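SusD superfamily protein (Bacteroides thetaiotaomicron, PDB 3MCX) is of unknown function, but as a SusD-family outer-membrane protein probably takes part in binding glycans at the cell surface for uptake. Local coordinates at residues Q178-S181 with D182-A186; A225-V228 with I229-G233; S254-L257 with F258-Y261; L356-V359 with Y360-A364. All coordinates share one frame; numbering follows the deposited sequence.

Contact 1: Q178-S181 with D182-A186; sequences QVVS and DMSNA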
loop_
_atom_site.group_PDB
_atom_site.type_symbol
_atom_site.label_atom_id
_atom_site.label_comp_id
_atom_site.label_asym_id
_atom_site.label_seq_id
_atom_site.Cartn_x
_atom_site.Cartn_y
_atom_site.Cartn_z
ATOM N N GLN A 178 -16.937 -2.529 -8.048
ATOM C CA GLN A 178 -16.806 -3.945 -7.632
ATOM C C GLN A 178 -15.993 -4.081 -6.344
ATOM O O GLN A 178 -16.359 -4.917 -5.489
ATOM C CB GLN A 178 -16.196 -4.781 -8.761
ATOM C CG GLN A 178 -16.188 -6.270 -8.500
ATOM C CD GLN A 178 -17.567 -6.843 -8.411
ATOM O OE1 GLN A 178 -18.368 -6.728 -9.346
ATOM N NE2 GLN A 178 -17.866 -7.491 -7.285
ATOM N N VAL A 179 -14.946 -3.248 -6.200
ATOM C CA VAL A 179 -14.161 -3.251 -4.985
ATOM C C VAL A 179 -15.029 -2.928 -3.775
ATOM O O VAL A 179 -15.016 -3.634 -2.759
ATOM C CB VAL A 179 -13.046 -2.231 -5.061
ATOM C CG1 VAL A 179 -12.353 -2.069 -3.682
ATOM C CG2 VAL A 179 -12.035 -2.624 -6.180
ATOM N N VAL A 180 -15.768 -1.825 -3.896
ATOM C CA VAL A 180 -16.658 -1.365 -2.829
ATOM C C VAL A 180 -17.727 -2.408 -2.511
ATOM O O VAL A 180 -17.998 -2.696 -1.340
ATOM C CB VAL A 180 -17.287 0.005 -3.188
ATOM C CG1 VAL A 180 -18.402 0.380 -2.190
ATOM C CG2 VAL A 180 -16.169 1.118 -3.193
ATOM N N SER A 181 -18.310 -3.004 -3.532
ATOM C CA SER A 181 -19.298 -4.050 -3.332
ATOM C C SER A 181 -18.724 -5.234 -2.529
ATOM O O SER A 181 -19.337 -5.722 -1.559
ATOM C CB SER A 181 -19.788 -4.540 -4.696
ATOM O OG SER A 181 -20.769 -5.553 -4.585
ATOM N N ASP A 182 -17.576 -5.729 -2.957
ATOM C CA ASP A 182 -16.957 -6.885 -2.292
ATOM C C ASP A 182 -16.655 -6.597 -0.828
ATOM O O ASP A 182 -16.984 -7.378 0.052
ATOM C CB ASP A 182 -15.689 -7.313 -3.007
ATOM C CG ASP A 182 -15.953 -7.998 -4.345
ATOM O OD1 ASP A 182 -17.111 -8.252 -4.685
ATOM O OD2 ASP A 182 -14.942 -8.313 -5.029
HETATM N N MSE A 183 -16.060 -5.454 -0.557
HETATM C CA MSE A 183 -15.673 -5.157 0.824
HETATM C C MSE A 183 -16.900 -4.898 1.674
HETATM O O MSE A 183 -16.951 -5.352 2.835
HETATM C CB MSE A 183 -14.734 -3.980 0.880
HETATM C CG MSE A 183 -13.415 -4.158 0.155
HETATM SE SE MSE A 183 -12.215 -2.688 0.585
HETATM C CE MSE A 183 -10.696 -3.345 -0.392
ATOM N N SER A 184 -17.887 -4.197 1.120
ATOM C CA SER A 184 -19.107 -3.877 1.857
ATOM C C SER A 184 -19.953 -5.117 2.139
ATOM O O SER A 184 -20.498 -5.283 3.247
ATOM C CB SER A 184 -19.947 -2.853 1.069
ATOM O OG SER A 184 -19.190 -1.658 0.858
ATOM N N ASN A 185 -20.098 -5.972 1.131
ATOM C CA ASN A 185 -20.877 -7.210 1.257
ATOM C C ASN A 185 -20.217 -8.187 2.239
ATOM O O ASN A 185 -20.919 -9.009 2.840
ATOM C CB ASN A 185 -21.094 -7.878 -0.101
ATOM C CG ASN A 185 -22.073 -7.116 -0.985
ATOM O OD1 ASN A 185 -22.995 -6.493 -0.482
ATOM N ND2 ASN A 185 -21.907 -7.218 -2.310
ATOM N N ALA A 186 -18.907 -8.072 2.408
ATOM C CA ALA A 186 -18.158 -8.882 3.369
ATOM C C ALA A 186 -18.422 -8.519 4.827
ATOM O O ALA A 186 -18.352 -9.370 5.694
ATOM C CB ALA A 186 -16.658 -8.748 3.099
#
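Q178 and D182 join their side chains one turn apart on helix 172-186, an alpha-helix of the helical, TPR-like core of this SusD-family protein. Among the polar side-chain contacts, the amide of Q178 gives NE2 to D182 OD1 at 2.8 Å. The bond is bent, 137° at the hydrogen. The acceptor lies in the plane of the Q178 amide, but NE2 comes in from above the carboxylate plane, and the two planes stand 54° apart. Q178 bends at chi2 (65°), which turns the amide along the helix toward D182. The other carboxylate oxygen, D182 OD2, forms a salt bridge with R129 of helix 115-140. D182, which is buried, thereby links helix 172-186 to helix 115-140.

The apolar contact is on another side of the helix. V179 and the selenomethionine M183 lie side by side and point the same way. V179 CG1 meets the M183 methyl CE at 3.9 Å, and both residues pack on helix 201-214, against V211 and L208 respectively.

The backbone bonds follow the regular i to i+4 pattern, from D182 N to Q178 O through N185 N to S181 O. One carbonyl does double duty. V180 O accepts both S184 N, at 2.9 Å, and the hydroxyl S184 OG, at 2.7 Å, from opposite faces of its plane.

Contact 2: A225-V228 with I229-G233; sequences ATDV and IKNNG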
loop_
_atom_site.group_PDB
_atom_site.type_symbol
_atom_site.label_atom_id
_atom_site.label_comp_id
_atom_site.label_asym_id
_atom_site.label_seq_id
_atom_site.Cartn_x
_atom_site.Cartn_y
_atom_site.Cartn_z
ATOM N N ALA A 225 -13.834 5.502 8.136
ATOM C CA ALA A 225 -12.687 5.757 9.013
ATOM C C ALA A 225 -13.171 6.008 10.432
ATOM O O ALA A 225 -12.621 5.467 11.374
ATOM C CB ALA A 225 -11.847 6.943 8.496
ATOM N N THR A 226 -14.210 6.822 10.606
ATOM C CA THR A 226 -14.686 7.125 11.970
ATOM C C THR A 226 -15.358 5.942 12.649
ATOM O O THR A 226 -15.353 5.852 13.878
ATOM C CB THR A 226 -15.567 8.399 12.051
ATOM O OG1 THR A 226 -16.689 8.289 11.178
ATOM C CG2 THR A 226 -14.756 9.661 11.723
ATOM N N ASP A 227 -15.940 5.032 11.879
ATOM C CA ASP A 227 -16.418 3.784 12.465
ATOM C C ASP A 227 -15.250 3.093 13.173
ATOM O O ASP A 227 -15.371 2.765 14.362
ATOM C CB ASP A 227 -17.015 2.890 11.383
ATOM C CG ASP A 227 -17.683 1.624 11.917
ATOM O OD1 ASP A 227 -17.934 1.477 13.122
ATOM O OD2 ASP A 227 -17.983 0.769 11.068
ATOM N N VAL A 228 -14.117 2.956 12.491
ATOM C CA VAL A 228 -12.943 2.322 13.115
ATOM C C VAL A 228 -12.466 3.109 14.345
ATOM O O VAL A 228 -12.228 2.545 15.412
ATOM C CB VAL A 228 -11.796 2.148 12.114
ATOM C CG1 VAL A 228 -10.557 1.524 12.828
ATOM C CG2 VAL A 228 -12.275 1.297 10.901
ATOM N N ILE A 229 -12.319 4.425 14.185
ATOM C CA ILE A 229 -11.780 5.289 15.235
ATOM C C ILE A 229 -12.657 5.261 16.475
ATOM O O ILE A 229 -12.150 5.085 17.592
ATOM C CB ILE A 229 -11.653 6.719 14.721
ATOM C CG1 ILE A 229 -10.572 6.817 13.654
ATOM C CG2 ILE A 229 -11.344 7.727 15.897
ATOM C CD1 ILE A 229 -10.641 8.116 12.834
ATOM N N LYS A 230 -13.968 5.409 16.283
ATOM C CA LYS A 230 -14.909 5.570 17.399
ATOM C C LYS A 230 -15.361 4.258 18.029
ATOM O O LYS A 230 -15.655 4.215 19.225
ATOM C CB LYS A 230 -16.166 6.330 16.945
ATOM C CG LYS A 230 -15.945 7.806 16.620
ATOM C CD LYS A 230 -17.096 8.377 15.781
ATOM C CE LYS A 230 -16.942 9.872 15.498
ATOM N NZ LYS A 230 -16.790 10.702 16.732
ATOM N N ASN A 231 -15.457 3.202 17.218
ATOM C CA ASN A 231 -16.171 2.007 17.650
ATOM C C ASN A 231 -15.368 0.735 17.824
ATOM O O ASN A 231 -15.937 -0.303 18.190
ATOM C CB ASN A 231 -17.308 1.746 16.655
ATOM C CG ASN A 231 -18.279 2.912 16.550
ATOM O OD1 ASN A 231 -18.607 3.564 17.553
ATOM N ND2 ASN A 231 -18.746 3.185 15.322
ATOM N N ASN A 232 -14.055 0.787 17.625
ATOM C CA ASN A 232 -13.279 -0.456 17.665
ATOM C C ASN A 232 -13.238 -1.128 19.047
ATOM O O ASN A 232 -12.859 -2.302 19.151
ATOM C CB ASN A 232 -11.885 -0.253 17.057
ATOM C CG ASN A 232 -10.953 0.511 17.955
ATOM O OD1 ASN A 232 -10.441 -0.032 18.960
ATOM N ND2 ASN A 232 -10.675 1.772 17.582
ATOM N N GLY A 233 -13.609 -0.390 20.090
ATOM C CA GLY A 233 -13.759 -0.971 21.423
ATOM C C GLY A 233 -12.453 -1.196 22.177
ATOM O O GLY A 233 -12.343 -2.159 22.951
#
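D227 and N231 meet through their side chains one turn apart. N231 ND2 donates to D227 OD1 at 2.9 Å, and the bond is almost straight, 176° at the hydrogen. The oxygen lies in the plane of the N231 amide and is met on its anti side, somewhat out of the carboxylate plane. The carboxylate and amide planes are turned 66° from each other, and the side chains cross at about a right angle. N231 N also bonds D227 O.

A second asparagine grips the backbone. N232 ND2 donates to V228 O at 2.8 Å, with that oxygen in the amide plane. The N232 CG sits between the backbone N and the carbonyl carbon (chi1 75°), which swings the amide back over the last turn. N232 N reaches the same oxygen only weakly, at 3.4 Å.

These bonds lie near the C-terminal end of helix 218-231; G233 is the first residue to leave helical geometry, with positive phi. The helix belongs to the helical core of the SusD fold. K230 lays its aliphatic chain along T226, with CE 4.0 Å from T226 CB.

Further out, A225 and I229 pack on helix 356-370, I229 on Y360 and A363. D227 OD2 accepts hydrogen bonds from Y201 and Q205 of helix 201-214, which set the carboxylate for N231. K230 NZ forms a salt bridge with E376 of helix 374-385. T226 OG1 hydrogen-bonds Y222 O in the preceding turn, while N232 OD1 accepts Y236 N beyond the helix.

Contact 3: S254-L257 with F258-Y261; sequences SESL and FELY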
loop_
_atom_site.group_PDB
_atom_site.type_symbol
_atom_site.label_atom_id
_atom_site.label_comp_id
_atom_site.label_asym_id
_atom_site.label_seq_id
_atom_site.Cartn_x
_atom_site.Cartn_y
_atom_site.Cartn_z
ATOM N N SER A 254 -0.113 -2.375 18.339
ATOM C CA SER A 254 -1.448 -1.878 18.646
ATOM C C SER A 254 -2.146 -1.079 17.548
ATOM O O SER A 254 -3.365 -0.943 17.603
ATOM C CB SER A 254 -1.431 -1.057 19.944
ATOM O OG SER A 254 -0.739 0.170 19.773
ATOM N N GLU A 255 -1.414 -0.556 16.574
ATOM C CA GLU A 255 -2.067 0.147 15.489
ATOM C C GLU A 255 -2.435 -0.772 14.335
ATOM O O GLU A 255 -3.214 -0.389 13.470
ATOM C CB GLU A 255 -1.174 1.259 14.926
ATOM C CG GLU A 255 -0.972 2.474 15.826
ATOM C CD GLU A 255 -0.521 3.728 15.055
ATOM O OE1 GLU A 255 -0.600 3.771 13.788
ATOM O OE2 GLU A 255 -0.088 4.672 15.749
ATOM N N SER A 256 -1.833 -1.961 14.271
ATOM C CA SER A 256 -1.961 -2.817 13.089
ATOM C C SER A 256 -3.366 -3.368 12.936
ATOM O O SER A 256 -3.852 -4.046 13.854
ATOM C CB SER A 256 -0.992 -3.991 13.213
ATOM O OG SER A 256 -1.084 -4.787 12.055
ATOM N N LEU A 257 -4.021 -3.079 11.812
ATOM C CA LEU A 257 -5.394 -3.542 11.602
ATOM C C LEU A 257 -5.449 -4.802 10.738
ATOM O O LEU A 257 -6.288 -5.670 10.960
ATOM C CB LEU A 257 -6.232 -2.427 11.004
ATOM C CG LEU A 257 -6.473 -1.224 11.915
ATOM C CD1 LEU A 257 -6.819 0.004 11.074
ATOM C CD2 LEU A 257 -7.605 -1.495 12.875
ATOM N N PHE A 258 -4.580 -4.887 9.745
ATOM C CA PHE A 258 -4.413 -6.103 8.928
ATOM C C PHE A 258 -2.936 -6.196 8.602
ATOM O O PHE A 258 -2.356 -5.281 8.060
ATOM C CB PHE A 258 -5.279 -6.029 7.682
ATOM C CG PHE A 258 -5.069 -7.148 6.665
ATOM C CD1 PHE A 258 -4.809 -8.456 7.055
ATOM C CD2 PHE A 258 -5.185 -6.875 5.320
ATOM C CE1 PHE A 258 -4.636 -9.463 6.090
ATOM C CE2 PHE A 258 -5.017 -7.909 4.353
ATOM C CZ PHE A 258 -4.719 -9.169 4.757
ATOM N N GLU A 259 -2.347 -7.338 8.962
ATOM C CA GLU A 259 -0.914 -7.558 8.810
ATOM C C GLU A 259 -0.689 -9.035 8.507
ATOM O O GLU A 259 -1.218 -9.898 9.202
ATOM C CB GLU A 259 -0.223 -7.132 10.103
ATOM C CG GLU A 259 1.245 -7.467 10.233
ATOM C CD GLU A 259 1.769 -6.944 11.574
ATOM O OE1 GLU A 259 1.391 -5.806 11.953
ATOM O OE2 GLU A 259 2.506 -7.649 12.281
ATOM N N LEU A 260 0.094 -9.308 7.465
ATOM C CA LEU A 260 0.381 -10.681 7.046
ATOM C C LEU A 260 1.572 -11.207 7.822
ATOM O O LEU A 260 2.591 -10.545 7.950
ATOM C CB LEU A 260 0.631 -10.752 5.542
ATOM C CG LEU A 260 -0.554 -10.304 4.694
ATOM C CD1 LEU A 260 -0.091 -10.008 3.271
ATOM C CD2 LEU A 260 -1.665 -11.368 4.733
ATOM N N TYR A 261 1.423 -12.423 8.340
ATOM C CA TYR A 261 2.431 -13.069 9.181
ATOM C C TYR A 261 3.505 -13.700 8.312
ATOM O O TYR A 261 3.194 -14.483 7.381
ATOM C CB TYR A 261 1.759 -14.134 10.026
ATOM C CG TYR A 261 2.658 -14.862 10.987
ATOM C CD1 TYR A 261 3.369 -14.180 11.953
ATOM C CD2 TYR A 261 2.803 -16.258 10.935
ATOM C CE1 TYR A 261 4.188 -14.857 12.835
ATOM C CE2 TYR A 261 3.612 -16.945 11.828
ATOM C CZ TYR A 261 4.303 -16.239 12.780
ATOM O OH TYR A 261 5.109 -16.925 13.673
#
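S256 and E259 reach toward each other across a classic beta bulge, in which L257 and F258 both face I354 of the antiparallel neighbour strand 351-355. The bulge breaks strand 256-260 and turns the chain through a corner. S256 and E259 point their side chains to the inside of that corner, whereas L257 and F258 point theirs away from it.

At chi1 -178° the S256 hydroxyl points away from the backbone N and at the glutamate. In one of the two conformers of the serine, S256 OG donates to E259 OE1 at 2.7 Å, approaching from above the carboxylate plane, 37° out of it. The E259 chain is extended beyond CG. Its CB is also close, 3.2 Å from S256 OG. The hydroxyl thus lies alongside the start of the glutamate chain as well as at its end.

L257 packs on W202 and A206 of helix 201-214, and F258 on A203 of the same helix. The corner therefore presents apolar groups to the helical layer while the polar pair bridges its inner side. All four residues are buried. The second oxygen, E259 OE2, is held by F252 N and by N350 ND2.

Contact 4: L356-V359 with Y360-A364; sequences LSEV and YLNAA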
loop_
_atom_site.group_PDB
_atom_site.type_symbol
_atom_site.label_atom_id
_atom_site.label_comp_id
_atom_site.label_asym_id
_atom_site.label_seq_id
_atom_site.Cartn_x
_atom_site.Cartn_y
_atom_site.Cartn_z
ATOM N N LEU A 356 -3.769 1.995 12.142
ATOM C CA LEU A 356 -4.668 3.001 12.657
ATOM C C LEU A 356 -4.240 4.429 12.280
ATOM O O LEU A 356 -5.107 5.266 12.063
ATOM C CB LEU A 356 -4.797 2.832 14.167
ATOM C CG LEU A 356 -5.944 3.535 14.879
ATOM C CD1 LEU A 356 -7.315 3.117 14.292
ATOM C CD2 LEU A 356 -5.886 3.333 16.396
ATOM N N SER A 357 -2.940 4.746 12.265
ATOM C CA SER A 357 -2.541 6.126 11.917
ATOM C C SER A 357 -3.095 6.530 10.539
ATOM O O SER A 357 -3.514 7.692 10.355
ATOM C CB SER A 357 -1.021 6.329 11.907
ATOM O OG SER A 357 -0.477 6.394 13.212
ATOM N N GLU A 358 -3.107 5.594 9.581
ATOM C CA GLU A 358 -3.617 5.927 8.246
ATOM C C GLU A 358 -5.096 6.257 8.337
ATOM O O GLU A 358 -5.579 7.147 7.639
ATOM C CB GLU A 358 -3.395 4.807 7.225
ATOM C CG GLU A 358 -3.983 5.149 5.876
ATOM C CD GLU A 358 -3.902 4.039 4.856
ATOM O OE1 GLU A 358 -3.073 3.139 5.034
ATOM O OE2 GLU A 358 -4.687 4.052 3.888
ATOM N N VAL A 359 -5.802 5.519 9.176
ATOM C CA VAL A 359 -7.248 5.693 9.321
ATOM C C VAL A 359 -7.552 7.095 9.875
ATOM O O VAL A 359 -8.443 7.778 9.386
ATOM C CB VAL A 359 -7.884 4.582 10.200
ATOM C CG1 VAL A 359 -9.357 4.858 10.418
ATOM C CG2 VAL A 359 -7.679 3.199 9.570
ATOM N N TYR A 360 -6.813 7.528 10.895
ATOM C CA TYR A 360 -6.970 8.886 11.425
ATOM C C TYR A 360 -6.667 9.937 10.345
ATOM O O TYR A 360 -7.384 10.930 10.244
ATOM C CB TYR A 360 -6.070 9.104 12.659
ATOM C CG TYR A 360 -6.630 8.627 13.980
ATOM C CD1 TYR A 360 -6.763 7.272 14.281
ATOM C CD2 TYR A 360 -7.042 9.549 14.927
ATOM C CE1 TYR A 360 -7.285 6.869 15.496
ATOM C CE2 TYR A 360 -7.554 9.161 16.150
ATOM C CZ TYR A 360 -7.699 7.814 16.425
ATOM O OH TYR A 360 -8.247 7.465 17.667
ATOM N N LEU A 361 -5.613 9.726 9.574
ATOM C CA LEU A 361 -5.222 10.658 8.507
ATOM C C LEU A 361 -6.263 10.698 7.377
ATOM O O LEU A 361 -6.585 11.767 6.866
ATOM C CB LEU A 361 -3.794 10.350 8.014
ATOM C CG LEU A 361 -2.710 10.682 9.049
ATOM C CD1 LEU A 361 -1.431 9.895 8.733
ATOM C CD2 LEU A 361 -2.503 12.235 9.192
ATOM N N ASN A 362 -6.813 9.540 7.048
ATOM C CA ASN A 362 -7.913 9.436 6.068
ATOM C C ASN A 362 -9.110 10.216 6.539
ATOM O O ASN A 362 -9.725 10.943 5.766
ATOM C CB ASN A 362 -8.325 7.968 5.845
ATOM C CG ASN A 362 -7.311 7.168 5.048
ATOM O OD1 ASN A 362 -6.337 7.703 4.524
ATOM N ND2 ASN A 362 -7.541 5.826 4.959
ATOM N N ALA A 363 -9.468 10.078 7.817
ATOM C CA ALA A 363 -10.562 10.888 8.365
ATOM C C ALA A 363 -10.267 12.392 8.297
ATOM O O ALA A 363 -11.145 13.187 7.965
ATOM C CB ALA A 363 -10.894 10.452 9.830
ATOM N N ALA A 364 -9.054 12.786 8.671
ATOM C CA ALA A 364 -8.712 14.194 8.658
ATOM C C ALA A 364 -8.840 14.783 7.246
ATOM O O ALA A 364 -9.447 15.846 7.087
ATOM C CB ALA A 364 -7.315 14.417 9.201
HETATM O O HOH W 1 -5.029 6.324 2.552
#
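L356 and Y360 pack side chain on side chain in the first turn of helix 356-370, an alpha-helix that follows directly on strand 351-355 within the buried helical core of this SusD-family protein. L356 CG touches ring carbon Y360 CE1 at 3.6 Å, and both leucine methyls lie close to the same carbon. The L356 carbonyl oxygen stands in the plane of the ring at its edge, 3.4 Å from Y360 CD1. With chi1 at -84°, the ring leans back alongside the turn before it. Beyond the pair, Y360 touches D383 of helix 374-385, a zinc ligand seen for this protein, though no zinc is bound to it in this chain.

The backbone bonds run i to i+4 without a break, from Y360 N to L356 O through A363 N to V359 O. L361 lies over S357 O, its CG 3.4 Å from that oxygen, and packs on helix 403-414.

E358 and N362 cross one turn apart, their carboxylate and amide planes 81° from each other. Each has a stronger partner outside: E358 OE1 forms a salt bridge with R210, and N362 OD1 accepts from R410, while N362 ND2 bonds S209. These links tie the helix to helices 201-214 and 403-414. A single water joins the two side chains, donating to E358 OE2 and to N362 OD1, each at 2.7 Å.

In the fold
The four contacts follow one another along the chain, all in its SusD-family part. Contact 1, on helix 172-186, stands apart: its centre is about 19 Å from that of contact 2 and about 21 Å from those of contacts 3 and 4. Helix 201-214 lies between, touching residues of contact 1 and of contacts 2 and 3. Contacts 2 and 4 are neighbours, with centres about 11 Å apart, where helices 218-231 and 356-370 pack through A225, I229, V359, Y360 and A363. Contact 3 joins contact 4 by probable hydrogen bonds between E255 and both S357 and L356, and touches contact 2 through L257 and V228. The bulged strand is thus fastened to the helical core.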